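PDB 1M1F: Kid toxin protein, which acts as the toxin of a plasmid-encoded type II toxin-antitoxin system, probably as an endoribonuclease, killing daughter cells that lose the plasmid. Local coordinates for residues W7-D12 and I80-G86; R23-T29 and P40-T46; G56-S60 and V71-D75. All blocks are in the same frame, centred on the assembly; numbering follows the deposited sequence.

Interaction 1. Residues W7-D12 and I80-G86; sequences WLVSLD and IDMKARG
Met82 lies against Trp7 and Val9 in the dense part of this contact. Its chain bends at chi2 (75°) and chi3 (80°), folding the methyl back so that Met82 CE rests 3.6 Å from Trp7 CB, while Met82 CG meets the benzo side of the indole near Trp7 CE3. The sulfur makes an oblique Met-aromatic contact, Met82 SD 4.8 Å from the centroid of the six-membered ring of Trp7, and Val9 CB packs on the same sulfur. Valine suits a strand that must offer short branches: Val9 CG1 meets Ile80 CD1 tip to tip at 3.9 Å, and Val9 CG2 touches Arg85 CB. Strand 5-10 is overlaid by a short, weakly bonded helical turn at about 82-85, N-capped by Asp81 and closed by a Schellman motif at Gly86, whose positive phi suits glycine. At the polar end Arg85, extended from CG to NE, spends NH1 on Ser10 O and Asp12 O, each 2.9 Å away and met from above its carbonyl plane; its NE makes a salt bridge with Glu18 of the second subunit. On the looser side one water oxygen accepts from Ser10 N (2.9 Å) and donates to Arg85 O (2.8 Å); another donates to Leu8 O and, weakly, Gly86 O.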
# COMPACT_ATOMS: atom_id res chain seq x y z
N TRP A 7 3.49 -13.77 6.21
CA TRP A 7 2.50 -14.69 5.64
C TRP A 7 2.88 -15.04 4.21
O TRP A 7 3.36 -14.18 3.47
CB TRP A 7 1.10 -14.06 5.65
CG TRP A 7 0.48 -13.92 7.01
CD1 TRP A 7 0.99 -13.25 8.07
CD2 TRP A 7 -0.76 -14.50 7.45
NE1 TRP A 7 0.14 -13.36 9.15
CE2 TRP A 7 -0.94 -14.12 8.79
CE3 TRP A 7 -1.74 -15.28 6.84
CZ2 TRP A 7 -2.04 -14.50 9.53
CZ3 TRP A 7 -2.84 -15.67 7.58
CH2 TRP A 7 -2.98 -15.27 8.91
N LEU A 8 2.68 -16.30 3.83
CA LEU A 8 2.88 -16.72 2.45
C LEU A 8 1.55 -16.55 1.71
O LEU A 8 0.54 -17.12 2.12
CB LEU A 8 3.30 -18.19 2.42
CG LEU A 8 3.56 -18.75 1.02
CD1 LEU A 8 4.74 -18.11 0.35
CD2 LEU A 8 3.74 -20.26 1.09
N VAL A 9 1.56 -15.78 0.63
CA VAL A 9 0.31 -15.50 -0.07
C VAL A 9 0.54 -15.19 -1.54
O VAL A 9 1.58 -14.66 -1.92
CB VAL A 9 -0.43 -14.31 0.63
CG1 VAL A 9 0.34 -12.98 0.49
CG2 VAL A 9 -1.88 -14.19 0.15
N SER A 10 -0.45 -15.55 -2.37
CA SER A 10 -0.44 -15.18 -3.78
C SER A 10 -0.80 -13.72 -3.98
O SER A 10 -1.84 -13.27 -3.51
CB SER A 10 -1.43 -16.04 -4.57
OG SER A 10 -1.40 -15.64 -5.94
N LEU A 11 0.06 -13.02 -4.69
CA LEU A 11 -0.18 -11.62 -5.06
C LEU A 11 -0.75 -11.48 -6.46
O LEU A 11 -1.04 -10.37 -6.91
CB LEU A 11 1.14 -10.85 -4.99
CG LEU A 11 1.78 -10.74 -3.60
CD1 LEU A 11 3.13 -10.03 -3.67
CD2 LEU A 11 0.84 -10.03 -2.65
N ASP A 12 -0.93 -12.60 -7.16
CA ASP A 12 -1.41 -12.58 -8.54
C ASP A 12 -2.93 -12.45 -8.59
O ASP A 12 -3.61 -12.76 -7.61
CB ASP A 12 -0.96 -13.86 -9.26
CG ASP A 12 0.55 -13.98 -9.39
OD1 ASP A 12 1.25 -12.97 -9.63
OD2 ASP A 12 1.14 -15.08 -9.26
N ILE A 80 -4.42 -6.13 1.02
CA ILE A 80 -4.92 -7.39 0.47
C ILE A 80 -5.91 -8.07 1.39
O ILE A 80 -5.87 -7.91 2.61
CB ILE A 80 -3.76 -8.38 0.12
CG1 ILE A 80 -2.94 -8.75 1.36
CG2 ILE A 80 -2.85 -7.79 -0.97
CD1 ILE A 80 -1.98 -9.92 1.13
N ASP A 81 -6.81 -8.84 0.78
CA ASP A 81 -7.74 -9.65 1.53
C ASP A 81 -7.01 -10.98 1.74
O ASP A 81 -7.04 -11.86 0.89
CB ASP A 81 -9.02 -9.84 0.73
CG ASP A 81 -10.10 -10.54 1.52
OD1 ASP A 81 -9.77 -11.32 2.44
OD2 ASP A 81 -11.31 -10.35 1.26
N MET A 82 -6.30 -11.07 2.86
CA MET A 82 -5.49 -12.24 3.17
C MET A 82 -6.30 -13.52 3.22
O MET A 82 -5.86 -14.56 2.72
CB MET A 82 -4.75 -12.04 4.49
CG MET A 82 -3.68 -13.10 4.77
SD MET A 82 -2.14 -12.91 3.78
CE MET A 82 -1.28 -11.53 4.79
N LYS A 83 -7.47 -13.44 3.83
CA LYS A 83 -8.35 -14.59 3.96
C LYS A 83 -8.83 -15.05 2.59
O LYS A 83 -8.72 -16.23 2.25
CB LYS A 83 -9.51 -14.26 4.87
N ALA A 84 -9.33 -14.13 1.77
CA ALA A 84 -9.79 -14.51 0.44
C ALA A 84 -8.66 -15.10 -0.39
O ALA A 84 -8.87 -16.03 -1.16
CB ALA A 84 -10.40 -13.33 -0.29
N ARG A 85 -7.46 -14.57 -0.23
CA ARG A 85 -6.33 -15.06 -1.00
C ARG A 85 -5.74 -16.37 -0.45
O ARG A 85 -4.89 -16.96 -1.09
CB ARG A 85 -5.24 -13.99 -1.07
CG ARG A 85 -5.55 -12.84 -2.01
CD ARG A 85 -4.48 -11.74 -2.08
NE ARG A 85 -4.90 -10.72 -3.03
CZ ARG A 85 -4.66 -10.74 -4.33
NH1 ARG A 85 -3.91 -11.69 -4.88
NH2 ARG A 85 -5.16 -9.79 -5.10
N GLY A 86 -6.18 -16.80 0.74
CA GLY A 86 -5.68 -18.04 1.33
C GLY A 86 -4.26 -17.95 1.88
O GLY A 86 -3.49 -18.92 1.85
O HOH W 1 -0.40 -19.17 0.31
O HOH W 2 -2.23 -17.66 -1.37

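Interaction 2. Residues R23-T29 and P40-T46; sequences RPVLIVT and PVVVPVT
Leu26 and Val43 form the hydrogen-bonded pair at the middle of this antiparallel ladder, Leu26 N giving to Val43 O at 2.8 Å and Val43 N returning to Leu26 O at 3.0 Å. Outward, one backbone bond remains on each side, Val45 N to Pro24 O and Val28 N to Val41 O, and a side chain supplies a second. Pro44, in a non-hydrogen-bonded pair with Val25, costs the ladder nothing. Pro24 cannot donate to Val45 O, and Arg23, bent at chi3, sets NH1 there instead, 3.0 Å from Val45 O and with that oxygen in the guanidinium plane; its NE serves Gln20 O. At the opposite end Thr29 OG1, placed between its backbone N and carbonyl carbon (chi1 34°), accepts from Val41 N at 3.0 Å and also hydrogen-bonds Asn34. Between these ends the branches are apolar. Val25 CG2 lies 3.8 Å from Val42 CB on one face; on the other Leu26 CB meets Val43 CG2 at 4.0 Å, and Leu26 continues onto Met98 and Val101 of helix 95-106. Beta-branched valines favour the extended backbone and fill both faces of this SH3-like sheet. Backbone and side-chain bonds together satisfy the polar atoms named, so the middle of the ladder can lie in an apolar setting at the chain's centre.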
# COMPACT_ATOMS: atom_id res chain seq x y z
N ARG A 23 4.48 -15.41 -2.49
CA ARG A 23 5.69 -15.12 -1.75
C ARG A 23 5.35 -14.65 -0.36
O ARG A 23 4.21 -14.34 -0.04
CB ARG A 23 6.50 -14.05 -2.49
CG ARG A 23 5.79 -12.72 -2.58
CD ARG A 23 6.56 -11.66 -3.36
NE ARG A 23 6.89 -12.09 -4.71
CZ ARG A 23 8.09 -12.47 -5.12
NH1 ARG A 23 9.13 -12.48 -4.30
NH2 ARG A 23 8.27 -12.85 -6.38
N PRO A 24 6.36 -14.61 0.50
CA PRO A 24 6.16 -14.08 1.85
C PRO A 24 5.89 -12.59 1.77
O PRO A 24 6.45 -11.89 0.91
CB PRO A 24 7.50 -14.34 2.54
CG PRO A 24 8.24 -15.27 1.65
CD PRO A 24 7.74 -15.06 0.28
N VAL A 25 5.01 -12.14 2.64
CA VAL A 25 4.71 -10.72 2.80
C VAL A 25 4.72 -10.40 4.29
O VAL A 25 4.45 -11.27 5.13
CB VAL A 25 3.37 -10.29 2.16
CG1 VAL A 25 3.31 -10.65 0.69
CG2 VAL A 25 2.19 -10.87 2.91
N LEU A 26 5.07 -9.17 4.63
CA LEU A 26 5.14 -8.71 6.01
C LEU A 26 3.96 -7.81 6.33
O LEU A 26 3.73 -6.84 5.61
CB LEU A 26 6.45 -7.95 6.22
CG LEU A 26 6.71 -7.36 7.61
CD1 LEU A 26 6.78 -8.47 8.65
CD2 LEU A 26 7.98 -6.53 7.61
N ILE A 27 3.23 -8.11 7.40
CA ILE A 27 2.08 -7.30 7.78
C ILE A 27 2.52 -6.01 8.45
O ILE A 27 3.29 -6.01 9.41
CB ILE A 27 1.12 -8.12 8.69
CG1 ILE A 27 0.58 -9.34 7.91
CG2 ILE A 27 -0.03 -7.23 9.19
CD1 ILE A 27 -0.49 -10.17 8.60
N VAL A 28 2.04 -4.90 7.91
CA VAL A 28 2.35 -3.55 8.39
C VAL A 28 1.36 -3.02 9.42
O VAL A 28 1.75 -2.32 10.35
CB VAL A 28 2.36 -2.57 7.18
CG1 VAL A 28 2.50 -1.11 7.60
CG2 VAL A 28 3.46 -2.96 6.20
N THR A 29 0.09 -3.33 9.24
CA THR A 29 -0.97 -2.79 10.09
C THR A 29 -1.16 -3.60 11.36
O THR A 29 -0.88 -4.80 11.38
CB THR A 29 -2.28 -2.72 9.29
OG1 THR A 29 -2.35 -3.83 8.38
CG2 THR A 29 -2.32 -1.50 8.38
N PRO A 40 -5.51 -6.27 5.62
CA PRO A 40 -4.21 -5.80 6.09
C PRO A 40 -3.40 -5.14 4.98
O PRO A 40 -3.54 -5.49 3.81
CB PRO A 40 -3.51 -7.09 6.53
CG PRO A 40 -4.19 -8.14 5.72
CD PRO A 40 -5.63 -7.74 5.72
N VAL A 41 -2.56 -4.20 5.37
CA VAL A 41 -1.56 -3.65 4.48
C VAL A 41 -0.28 -4.46 4.70
O VAL A 41 0.14 -4.68 5.83
CB VAL A 41 -1.30 -2.15 4.73
CG1 VAL A 41 -0.25 -1.64 3.77
CG2 VAL A 41 -2.59 -1.36 4.60
N VAL A 42 0.33 -4.90 3.60
CA VAL A 42 1.53 -5.72 3.63
C VAL A 42 2.59 -5.17 2.68
O VAL A 42 2.29 -4.39 1.77
CB VAL A 42 1.22 -7.20 3.22
CG1 VAL A 42 0.04 -7.73 3.99
CG2 VAL A 42 0.97 -7.33 1.72
N VAL A 43 3.83 -5.57 2.91
CA VAL A 43 4.92 -5.30 1.96
C VAL A 43 5.56 -6.65 1.60
O VAL A 43 5.72 -7.53 2.45
CB VAL A 43 5.96 -4.30 2.50
CG1 VAL A 43 5.40 -2.89 2.42
CG2 VAL A 43 6.41 -4.63 3.91
N PRO A 44 5.93 -6.83 0.33
CA PRO A 44 6.44 -8.12 -0.11
C PRO A 44 7.92 -8.36 0.18
O PRO A 44 8.70 -7.42 0.27
CB PRO A 44 6.23 -8.06 -1.62
CG PRO A 44 6.38 -6.61 -1.95
CD PRO A 44 5.87 -5.85 -0.76
N VAL A 45 8.27 -9.63 0.30
CA VAL A 45 9.65 -10.07 0.47
C VAL A 45 10.12 -10.68 -0.84
O VAL A 45 9.41 -11.49 -1.44
CB VAL A 45 9.75 -11.14 1.57
CG1 VAL A 45 11.17 -11.69 1.69
CG2 VAL A 45 9.28 -10.57 2.88
N THR A 46 11.31 -10.28 -1.28
CA THR A 46 11.92 -10.80 -2.50
C THR A 46 13.33 -11.26 -2.20
O THR A 46 13.87 -10.97 -1.14
CB THR A 46 12.02 -9.73 -3.61
OG1 THR A 46 12.89 -8.66 -3.18
CG2 THR A 46 10.70 -9.07 -3.88

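Interaction 3. Residues G56-S60 and V71-D75; sequences GFAVS and VVRCD
Strands 58-60 and 71-73 run antiparallel, their axes 4.3 Å apart at closest and their directions 155° from one another, as the two arms of a beta hairpin at the edge of the sheet. Val59 and Val72 make the hydrogen-bonded pair: Val72 N reaches Val59 O at 2.8 Å, and Val59 N lies in the carbonyl plane of Val72 O, on a lone pair. Beyond the strand ends Cys74 N still bonds to Phe57 O at 3.0 Å, which continues the pairing into the loop. Ala58 and Ser60 face the same way as Val71 and Arg73; the small Ala58 methyl sits 4.2 Å from Val71 CG2. On the side of Val59 and Val72, Val59 CG2 touches Cys74 SG at 3.8 Å; a short valine and a small thiol fit between strand and helix 95-106, both against Arg104.

Phe57 crosses Asp75 obliquely, Phe57 CG 3.6 Å from Asp75 CB, which lies oblique to the ring. Asp75 CG stands between its backbone N and carbonyl carbon (chi1 50°), which brings it against Phe57 CB. The ring also meets Phe33 of the second subunit at nearly a right angle, so a large aromatic suits this position at the subunit boundary. Arg73 holds Asp75 in a side-on salt bridge through NE and NH2. Each carboxylate oxygen uses its syn lone pair, and the shorter bond joins Arg73 NH2 to Asp75 OD2 at 2.7 Å.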
# COMPACT_ATOMS: atom_id res chain seq x y z
N GLY A 56 18.31 1.62 0.66
CA GLY A 56 17.11 2.31 0.23
C GLY A 56 15.88 1.67 0.83
O GLY A 56 15.84 1.42 2.02
N PHE A 57 14.87 1.39 0.01
CA PHE A 57 13.62 0.79 0.50
C PHE A 57 13.71 -0.70 0.80
O PHE A 57 12.76 -1.28 1.32
CB PHE A 57 12.48 1.07 -0.48
CG PHE A 57 12.04 2.51 -0.51
CD1 PHE A 57 11.37 3.07 0.56
CD2 PHE A 57 12.31 3.29 -1.60
CE1 PHE A 57 10.97 4.38 0.53
CE2 PHE A 57 11.91 4.61 -1.63
CZ PHE A 57 11.25 5.15 -0.57
N ALA A 58 14.83 -1.32 0.48
CA ALA A 58 15.00 -2.75 0.70
C ALA A 58 15.67 -3.03 2.04
O ALA A 58 16.82 -2.66 2.26
CB ALA A 58 15.81 -3.35 -0.43
N VAL A 59 14.95 -3.67 2.95
CA VAL A 59 15.45 -3.98 4.28
C VAL A 59 15.77 -5.45 4.38
O VAL A 59 14.91 -6.30 4.18
CB VAL A 59 14.41 -3.60 5.35
CG1 VAL A 59 14.87 -4.07 6.72
CG2 VAL A 59 14.16 -2.10 5.33
N SER A 60 17.03 -5.75 4.68
CA SER A 60 17.49 -7.12 4.72
C SER A 60 16.95 -7.91 5.92
O SER A 60 16.85 -7.38 7.03
CB SER A 60 19.02 -7.15 4.74
OG SER A 60 19.48 -8.48 4.85
N VAL A 71 14.85 -9.74 1.22
CA VAL A 71 14.69 -8.36 1.63
C VAL A 71 13.23 -7.97 1.59
O VAL A 71 12.46 -8.48 0.76
CB VAL A 71 15.50 -7.39 0.73
CG1 VAL A 71 16.99 -7.69 0.81
CG2 VAL A 71 15.04 -7.44 -0.72
N VAL A 72 12.86 -7.06 2.47
CA VAL A 72 11.52 -6.52 2.49
C VAL A 72 11.49 -5.30 1.57
O VAL A 72 12.28 -4.37 1.74
CB VAL A 72 11.12 -6.07 3.91
CG1 VAL A 72 9.68 -5.54 3.91
CG2 VAL A 72 11.30 -7.20 4.91
N ARG A 73 10.57 -5.31 0.61
CA ARG A 73 10.45 -4.21 -0.35
C ARG A 73 9.45 -3.19 0.18
O ARG A 73 8.25 -3.26 -0.11
CB ARG A 73 10.06 -4.75 -1.72
CG ARG A 73 11.16 -5.57 -2.38
CD ARG A 73 12.35 -4.73 -2.83
NE ARG A 73 11.94 -3.54 -3.58
CZ ARG A 73 12.08 -3.37 -4.89
NH1 ARG A 73 12.66 -4.31 -5.63
NH2 ARG A 73 11.66 -2.25 -5.47
N CYS A 74 9.96 -2.24 0.95
CA CYS A 74 9.12 -1.28 1.65
C CYS A 74 8.47 -0.28 0.72
O CYS A 74 7.55 0.43 1.12
CB CYS A 74 9.92 -0.55 2.73
SG CYS A 74 10.68 -1.61 3.97
N ASP A 75 8.96 -0.22 -0.51
CA ASP A 75 8.39 0.66 -1.52
C ASP A 75 7.15 0.09 -2.20
O ASP A 75 6.56 0.78 -3.03
CB ASP A 75 9.43 1.04 -2.59
CG ASP A 75 10.18 -0.14 -3.17
OD1 ASP A 75 10.21 -1.24 -2.58
OD2 ASP A 75 10.82 -0.04 -4.24

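All three interactions reach one antiparallel sheet, against which helix 82-85 lies in interaction 1. Interaction 1 spans the longest loop of chain and encloses the other two, with interaction 2 completed before interaction 3 begins. The centre of interaction 2 lies about 2 Å from the centre of the chain, about 10 Å from that of interaction 1 and 11 Å from that of interaction 3; these last two stand about 20 Å apart, centre to centre, on opposite sides of the chain's centre. Neighbouring strands join them, 5-10 beside 22-27 and 41-46 beside 71-79, through probable backbone hydrogen bonds such as Trp7 O to Val25 N. Each interaction also touches the second subunit, so fold and homodimer share these elements.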